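Local coordinates for protein chromosome-partitioning ATPase Soj (Thermus thermophilus, PDB 2BEJ) that hydrolyses ATP, binds double-stranded DNA cooperatively as ATP-dependent nucleoprotein filaments and probably takes part in chromosome partitioning, at residues 16-21 with 140-145; 174-179 with 203-208. All coordinates share one frame; numbering follows the deposited sequence.

Contact 1. Residues 16-21 with 140-145; sequences GGVGKT and PVQAEY. With MG (magnesium ion), chain C; ADP (adenosine-5'-diphosphate), chain B.
The P-loop, or Walker A motif, of this ParA-family ATPase packs against the C-terminal end of strand 136-142, V18, G19 and K20 of the loop meeting P140 and Q142. No hydrogen bond spans the two segments; they join by van der Waals packing, leaving the backbone N-H groups of G17 to T21 to the nucleotide. The P140 ring sits where the loop turns into helix 20-33. Its CB lies 3.6 Å from V18 O, and its CG is 3.8 Å from K20 CA and touches K20 CG, the two side chains crossing at about a right angle. G19, the N-cap residue, passes close to this ring; with its phi at 109°, a CB here would be forced against V18 O, the carbonyl of the residue before. Q142 reaches the loop farther out. A bend in its chain at chi2 (91°) carries the amide to V18, with Q142 OE1 3.0 Å from V18 CA and close to CG1 as well. OE1 and V18 O are both acceptors and do not bond; V18 O is hydrogen-bonded instead to T177 OG1 of the adjoining strand 170-177. On its other side the loop encloses the beta-phosphate of ADP. O2B takes four hydrogen bonds, from the backbone N of V18, G19 and K20 and from K20 NZ, which together would offset much of its negative charge. K20 CG leaves CA beside the backbone N (chi1 -71°), and two bends farther along return NZ to O2B, where it also bonds K15 O. G17 N holds O3B at 2.6 Å. T21 N donates to O1B at 3.0 Å, and T21 OG1, itself hydrogen-bonded to D118 OD2, completes the arc by binding the magnesium ion at 2.0 Å.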
loop_
_atom_site.group_PDB
_atom_site.type_symbol
_atom_site.label_atom_id
_atom_site.label_comp_id
_atom_site.label_asym_id
_atom_site.label_seq_id
_atom_site.Cartn_x
_atom_site.Cartn_y
_atom_site.Cartn_z
ATOM N N GLY A 16 -18.614 3.106 -16.051
ATOM C CA GLY A 16 -17.852 2.025 -16.668
ATOM C C GLY A 16 -16.425 2.482 -16.876
ATOM O O GLY A 16 -16.091 3.638 -16.597
ATOM N N GLY A 17 -15.585 1.572 -17.360
ATOM C CA GLY A 17 -14.206 1.895 -17.744
ATOM C C GLY A 17 -13.274 2.242 -16.596
ATOM O O GLY A 17 -12.194 2.796 -16.815
ATOM N N VAL A 18 -13.685 1.891 -15.380
ATOM C CA VAL A 18 -12.982 2.292 -14.167
ATOM C C VAL A 18 -12.153 1.159 -13.524
ATOM O O VAL A 18 -11.420 1.392 -12.561
ATOM C CB VAL A 18 -13.956 2.882 -13.128
ATOM C CG1 VAL A 18 -14.398 4.283 -13.521
ATOM C CG2 VAL A 18 -15.139 1.979 -12.973
ATOM N N GLY A 19 -12.266 -0.056 -14.057
ATOM C CA GLY A 19 -11.387 -1.155 -13.651
ATOM C C GLY A 19 -12.013 -2.263 -12.822
ATOM O O GLY A 19 -11.285 -3.055 -12.206
ATOM N N LYS A 20 -13.350 -2.336 -12.822
ATOM C CA LYS A 20 -14.093 -3.403 -12.135
ATOM C C LYS A 20 -13.701 -4.781 -12.663
ATOM O O LYS A 20 -13.286 -5.662 -11.905
ATOM C CB LYS A 20 -15.615 -3.231 -12.305
ATOM C CG LYS A 20 -16.251 -2.077 -11.557
ATOM C CD LYS A 20 -17.791 -2.043 -11.713
ATOM C CE LYS A 20 -18.267 -1.749 -13.150
ATOM N NZ LYS A 20 -17.825 -0.408 -13.664
ATOM N N THR A 21 -13.852 -4.968 -13.974
ATOM C CA THR A 21 -13.547 -6.253 -14.610
ATOM C C THR A 21 -12.065 -6.627 -14.423
ATOM O O THR A 21 -11.742 -7.755 -14.016
ATOM C CB THR A 21 -13.959 -6.243 -16.104
ATOM O OG1 THR A 21 -15.389 -6.132 -16.201
ATOM C CG2 THR A 21 -13.515 -7.500 -16.815
ATOM N N PRO A 140 -13.651 0.356 -7.448
ATOM C CA PRO A 140 -12.542 0.912 -8.228
ATOM C C PRO A 140 -12.840 2.346 -8.672
ATOM O O PRO A 140 -13.959 2.639 -9.104
ATOM C CB PRO A 140 -12.451 -0.010 -9.457
ATOM C CG PRO A 140 -13.424 -1.142 -9.217
ATOM C CD PRO A 140 -14.407 -0.670 -8.193
ATOM N N VAL A 141 -11.849 3.226 -8.567
ATOM C CA VAL A 141 -11.980 4.603 -9.033
ATOM C C VAL A 141 -10.675 5.047 -9.689
ATOM O O VAL A 141 -9.598 4.644 -9.244
ATOM C CB VAL A 141 -12.350 5.598 -7.879
ATOM C CG1 VAL A 141 -13.641 5.202 -7.215
ATOM C CG2 VAL A 141 -11.249 5.689 -6.830
ATOM N N GLN A 142 -10.768 5.861 -10.742
ATOM C CA GLN A 142 -9.588 6.548 -11.270
ATOM C C GLN A 142 -9.194 7.645 -10.318
ATOM O O GLN A 142 -10.055 8.253 -9.687
ATOM C CB GLN A 142 -9.868 7.212 -12.620
ATOM C CG GLN A 142 -9.551 6.374 -13.823
ATOM C CD GLN A 142 -10.739 5.575 -14.254
ATOM O OE1 GLN A 142 -11.110 4.621 -13.584
ATOM N NE2 GLN A 142 -11.371 5.973 -15.366
ATOM N N ALA A 143 -7.897 7.917 -10.230
ATOM C CA ALA A 143 -7.422 9.086 -9.511
ATOM C C ALA A 143 -7.669 10.331 -10.370
ATOM O O ALA A 143 -6.730 10.969 -10.848
ATOM C CB ALA A 143 -5.949 8.945 -9.154
ATOM N N GLU A 144 -8.948 10.650 -10.560
ATOM C CA GLU A 144 -9.409 11.817 -11.316
ATOM C C GLU A 144 -10.464 12.529 -10.479
ATOM O O GLU A 144 -11.105 11.904 -9.641
ATOM C CB GLU A 144 -9.966 11.376 -12.670
ATOM C CG GLU A 144 -8.876 10.854 -13.620
ATOM C CD GLU A 144 -9.409 10.053 -14.803
ATOM O OE1 GLU A 144 -8.638 9.224 -15.347
ATOM O OE2 GLU A 144 -10.581 10.250 -15.199
ATOM N N TYR A 145 -10.641 13.834 -10.679
ATOM C CA TYR A 145 -11.450 14.623 -9.730
ATOM C C TYR A 145 -12.919 14.237 -9.518
ATOM O O TYR A 145 -13.444 14.389 -8.409
ATOM C CB TYR A 145 -11.262 16.134 -9.914
ATOM C CG TYR A 145 -10.349 16.674 -8.841
ATOM C CD1 TYR A 145 -8.968 16.684 -9.015
ATOM C CD2 TYR A 145 -10.866 17.110 -7.618
ATOM C CE1 TYR A 145 -8.118 17.145 -8.006
ATOM C CE2 TYR A 145 -10.027 17.578 -6.605
ATOM C CZ TYR A 145 -8.654 17.595 -6.807
ATOM O OH TYR A 145 -7.817 18.058 -5.811
HETATM MG MG MG C . -16.700 -4.576 -16.250
HETATM P PB ADP B . -14.953 -1.633 -15.988
HETATM O O1B ADP B . -15.122 -3.122 -15.896
HETATM O O2B ADP B . -15.062 -0.907 -14.669
HETATM O O3B ADP B . -15.800 -1.015 -17.074
HETATM P PA ADP B . -12.450 -2.492 -17.123
HETATM O O1A ADP B . -13.208 -3.378 -18.084
HETATM O O2A ADP B . -11.702 -3.194 -16.019
HETATM O O3A ADP B . -13.438 -1.377 -16.481
HETATM O "O5'" ADP B . -11.421 -1.564 -17.898
HETATM C "C5'" ADP B . -11.795 -0.782 -19.033
HETATM C "C4'" ADP B . -10.593 -0.747 -19.971
HETATM O "O4'" ADP B . -9.475 -0.131 -19.312
HETATM C "C3'" ADP B . -10.165 -2.160 -20.333
HETATM O "O3'" ADP B . -9.709 -2.189 -21.691
HETATM C "C2'" ADP B . -8.978 -2.432 -19.439
HETATM O "O2'" ADP B . -8.076 -3.356 -20.051
HETATM C "C1'" ADP B . -8.374 -1.052 -19.221
HETATM N N9 ADP B . -7.690 -0.985 -17.901
HETATM C C8 ADP B . -8.213 -1.318 -16.700
HETATM N N7 ADP B . -7.307 -1.144 -15.705
HETATM C C5 ADP B . -6.175 -0.686 -16.268
HETATM C C6 ADP B . -4.827 -0.278 -15.797
HETATM N N6 ADP B . -4.494 -0.330 -14.485
HETATM N N1 ADP B . -3.934 0.144 -16.720
HETATM C C2 ADP B . -4.240 0.214 -18.033
HETATM N N3 ADP B . -5.443 -0.134 -18.530
HETATM C C4 ADP B . -6.436 -0.579 -17.715
HETATM O O HOH W 1 -18.099 -6.051 -17.445
HETATM O O HOH W 2 -17.704 -2.779 -17.236
HETATM O O HOH W 3 -17.595 -4.926 -14.585
HETATM O O HOH W 4 -15.848 -4.337 -18.023
#

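Contact 2. Residues 174-179 with 203-208. With ADP (adenosine-5'-diphosphate), chain B.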
loop_
_atom_site.group_PDB
_atom_site.type_symbol
_atom_site.label_atom_id
_atom_site.label_comp_id
_atom_site.label_asym_id
_atom_site.label_seq_id
_atom_site.Cartn_x
_atom_site.Cartn_y
_atom_site.Cartn_z
ATOM N N ILE A 174 -12.073 1.228 -1.178
ATOM C CA ILE A 174 -12.011 2.013 -2.384
ATOM C C ILE A 174 -10.633 1.748 -2.976
ATOM O O ILE A 174 -9.621 1.893 -2.289
ATOM C CB ILE A 174 -12.200 3.519 -2.071
ATOM C CG1 ILE A 174 -13.592 3.777 -1.478
ATOM C CG2 ILE A 174 -11.963 4.372 -3.317
ATOM C CD1 ILE A 174 -13.668 5.044 -0.638
ATOM N N LEU A 175 -10.599 1.341 -4.243
ATOM C CA LEU A 175 -9.355 1.022 -4.908
ATOM C C LEU A 175 -9.025 2.041 -5.998
ATOM O O LEU A 175 -9.786 2.188 -6.955
ATOM C CB LEU A 175 -9.459 -0.362 -5.538
ATOM C CG LEU A 175 -8.272 -0.810 -6.393
ATOM C CD1 LEU A 175 -7.042 -1.118 -5.513
ATOM C CD2 LEU A 175 -8.668 -2.020 -7.235
ATOM N N VAL A 176 -7.882 2.715 -5.871
ATOM C CA VAL A 176 -7.409 3.616 -6.926
ATOM C C VAL A 176 -6.781 2.771 -8.039
ATOM O O VAL A 176 -5.825 2.032 -7.803
ATOM C CB VAL A 176 -6.402 4.662 -6.382
ATOM C CG1 VAL A 176 -5.971 5.632 -7.485
ATOM C CG2 VAL A 176 -6.986 5.413 -5.185
ATOM N N THR A 177 -7.356 2.862 -9.237
ATOM C CA THR A 177 -6.920 2.101 -10.402
ATOM C C THR A 177 -6.444 3.044 -11.506
ATOM O O THR A 177 -6.762 4.232 -11.484
ATOM C CB THR A 177 -8.076 1.229 -11.006
ATOM O OG1 THR A 177 -9.131 2.081 -11.479
ATOM C CG2 THR A 177 -8.633 0.275 -9.982
ATOM N N MET A 178 -5.693 2.501 -12.464
ATOM C CA MET A 178 -5.173 3.260 -13.618
ATOM C C MET A 178 -4.481 4.551 -13.190
ATOM O O MET A 178 -4.654 5.604 -13.808
ATOM C CB MET A 178 -6.285 3.570 -14.623
ATOM C CG MET A 178 -7.058 2.368 -15.040
ATOM S SD MET A 178 -8.317 2.786 -16.234
ATOM C CE MET A 178 -9.647 1.771 -15.625
ATOM N N TYR A 179 -3.696 4.452 -12.119
ATOM C CA TYR A 179 -2.953 5.576 -11.594
ATOM C C TYR A 179 -1.860 5.898 -12.607
ATOM O O TYR A 179 -0.962 5.087 -12.841
ATOM C CB TYR A 179 -2.374 5.186 -10.225
ATOM C CG TYR A 179 -1.515 6.233 -9.525
ATOM C CD1 TYR A 179 -2.007 6.945 -8.436
ATOM C CD2 TYR A 179 -0.205 6.474 -9.927
ATOM C CE1 TYR A 179 -1.205 7.878 -7.754
ATOM C CE2 TYR A 179 0.594 7.408 -9.273
ATOM C CZ TYR A 179 0.090 8.107 -8.186
ATOM O OH TYR A 179 0.884 9.031 -7.534
ATOM N N TRP A 203 -4.410 0.795 0.511
ATOM C CA TRP A 203 -3.071 1.345 0.324
ATOM C C TRP A 203 -2.455 0.954 -1.014
ATOM O O TRP A 203 -1.725 1.737 -1.614
ATOM C CB TRP A 203 -2.161 0.985 1.499
ATOM C CG TRP A 203 -2.560 1.764 2.685
ATOM C CD1 TRP A 203 -3.310 1.328 3.728
ATOM C CD2 TRP A 203 -2.324 3.163 2.909
ATOM N NE1 TRP A 203 -3.529 2.356 4.615
ATOM C CE2 TRP A 203 -2.937 3.498 4.133
ATOM C CE3 TRP A 203 -1.646 4.163 2.196
ATOM C CZ2 TRP A 203 -2.879 4.787 4.676
ATOM C CZ3 TRP A 203 -1.598 5.452 2.729
ATOM C CH2 TRP A 203 -2.217 5.748 3.957
ATOM N N THR A 204 -2.771 -0.253 -1.475
ATOM C CA THR A 204 -2.336 -0.719 -2.786
ATOM C C THR A 204 -3.118 0.040 -3.872
ATOM O O THR A 204 -4.349 0.139 -3.822
ATOM C CB THR A 204 -2.565 -2.225 -2.937
ATOM O OG1 THR A 204 -1.962 -2.907 -1.827
ATOM C CG2 THR A 204 -1.938 -2.735 -4.229
ATOM N N VAL A 205 -2.367 0.576 -4.828
ATOM C CA VAL A 205 -2.879 1.375 -5.925
ATOM C C VAL A 205 -2.434 0.681 -7.219
ATOM O O VAL A 205 -1.293 0.226 -7.322
ATOM C CB VAL A 205 -2.286 2.804 -5.856
ATOM C CG1 VAL A 205 -2.644 3.600 -7.087
ATOM C CG2 VAL A 205 -2.780 3.524 -4.601
ATOM N N ILE A 206 -3.343 0.587 -8.186
ATOM C CA ILE A 206 -3.072 -0.109 -9.433
ATOM C C ILE A 206 -2.583 0.895 -10.491
ATOM O O ILE A 206 -3.325 1.800 -10.872
ATOM C CB ILE A 206 -4.342 -0.872 -9.963
ATOM C CG1 ILE A 206 -4.995 -1.729 -8.860
ATOM C CG2 ILE A 206 -4.009 -1.659 -11.236
ATOM C CD1 ILE A 206 -4.129 -2.850 -8.299
ATOM N N PRO A 207 -1.342 0.719 -10.978
ATOM C CA PRO A 207 -0.773 1.619 -11.978
ATOM C C PRO A 207 -1.453 1.447 -13.325
ATOM O O PRO A 207 -1.860 0.337 -13.685
ATOM C CB PRO A 207 0.692 1.160 -12.076
ATOM C CG PRO A 207 0.645 -0.299 -11.680
ATOM C CD PRO A 207 -0.420 -0.382 -10.628
ATOM N N ARG A 208 -1.604 2.548 -14.050
ATOM C CA ARG A 208 -1.918 2.465 -15.470
ATOM C C ARG A 208 -0.689 1.855 -16.136
ATOM O O ARG A 208 0.429 2.373 -16.004
ATOM C CB ARG A 208 -2.252 3.841 -16.062
ATOM C CG ARG A 208 -2.659 3.804 -17.553
ATOM C CD ARG A 208 -3.592 4.957 -17.927
ATOM N NE ARG A 208 -4.455 4.619 -19.067
ATOM C CZ ARG A 208 -5.745 4.280 -18.978
ATOM N NH1 ARG A 208 -6.359 4.234 -17.799
ATOM N NH2 ARG A 208 -6.439 3.987 -20.078
HETATM P PB ADP B . -14.953 -1.633 -15.988
HETATM O O1B ADP B . -15.122 -3.122 -15.896
HETATM O O2B ADP B . -15.062 -0.907 -14.669
HETATM O O3B ADP B . -15.800 -1.015 -17.074
HETATM P PA ADP B . -12.450 -2.492 -17.123
HETATM O O1A ADP B . -13.208 -3.378 -18.084
HETATM O O2A ADP B . -11.702 -3.194 -16.019
HETATM O O3A ADP B . -13.438 -1.377 -16.481
HETATM O "O5'" ADP B . -11.421 -1.564 -17.898
HETATM C "C5'" ADP B . -11.795 -0.782 -19.033
HETATM C "C4'" ADP B . -10.593 -0.747 -19.971
HETATM O "O4'" ADP B . -9.475 -0.131 -19.312
HETATM C "C3'" ADP B . -10.165 -2.160 -20.333
HETATM O "O3'" ADP B . -9.709 -2.189 -21.691
HETATM C "C2'" ADP B . -8.978 -2.432 -19.439
HETATM O "O2'" ADP B . -8.076 -3.356 -20.051
HETATM C "C1'" ADP B . -8.374 -1.052 -19.221
HETATM N N9 ADP B . -7.690 -0.985 -17.901
HETATM C C8 ADP B . -8.213 -1.318 -16.700
HETATM N N7 ADP B . -7.307 -1.144 -15.705
HETATM C C5 ADP B . -6.175 -0.686 -16.268
HETATM C C6 ADP B . -4.827 -0.278 -15.797
HETATM N N6 ADP B . -4.494 -0.330 -14.485
HETATM N N1 ADP B . -3.934 0.144 -16.720
HETATM C C2 ADP B . -4.240 0.214 -18.033
HETATM N N3 ADP B . -5.443 -0.134 -18.530
HETATM C C4 ADP B . -6.436 -0.579 -17.715
HETATM O O HOH W 5 -6.018 2.119 -3.726
HETATM O O HOH W 6 1.604 4.770 -14.967
#
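Y179 O is held by R208 N at 2.9 Å, the donor standing well above the carbonyl plane, while P207 CA-H approaches the same oxygen and a water hydrogen-bonded to R208 O adds a weak bond. Two further backbone bonds lace the segments in parallel. I206 N donates almost straight to V176 O, and Y179 N to I206 O at 3.0 Å with an N-H...O angle of 175°. Regular parallel pairing would give I206 O to M178 N, but that pair is badly angled; M178 has positive phi, and the pairing slips on by one residue. Apolar side chains fill in beside these bonds. V205 CG1, anti to its own N (chi1 172°), comes within 3.5 Å of Y179 CB, and the V205 side chain lies alongside that of V176, pointing the same way. L175 meets I206 through CD1 and CG1, and Y235 of helix 230-248 also touches I206. The Y179 ring has partners in a second subunit, a cation-pi contact with R237 and an edge-to-face contact with H233 of that neighbouring chain. At these same C-terminal ends both segments reach the adenine. P207 O accepts from ADP N6 at 2.8 Å, nearly linearly, and I206 CG2 abuts the same amino group. M178 lies over one face of the base: its CG is 3.4 Å from C5, and a bend at chi3 places CE 3.6 Å from C8. With an alanine here the five-membered ring would probably lose its cover on this side. The R208 guanidinium lies over the same face near C2, its CG passing at the rim. Backbone recognition of the amino group combined with side-chain cover over the base makes this the adenine pocket of a ParA-family nucleotide site.

In the fold
Contacts 1 and 2 are both largely buried and share one ADP molecule, contact 1 at its phosphates and contact 2 at its base. They meet on neighbouring parallel strands, 136-142 and 170-177, which a backbone bond between V141 N and L175 O ties together; M178 CE also packs against the P-loop. Their chemistry differs with place. At 16-21 with 140-145 the strand supports the loop by packing alone, and the loop's N-H groups, with the K20 and T21 side chains, face phosphate and metal. At 174-179 with 203-208 backbone hydrogen bonds run directly across, laying a loop along the sheet's edge strand, while this contact also reaches an exposed arginine and the second subunit.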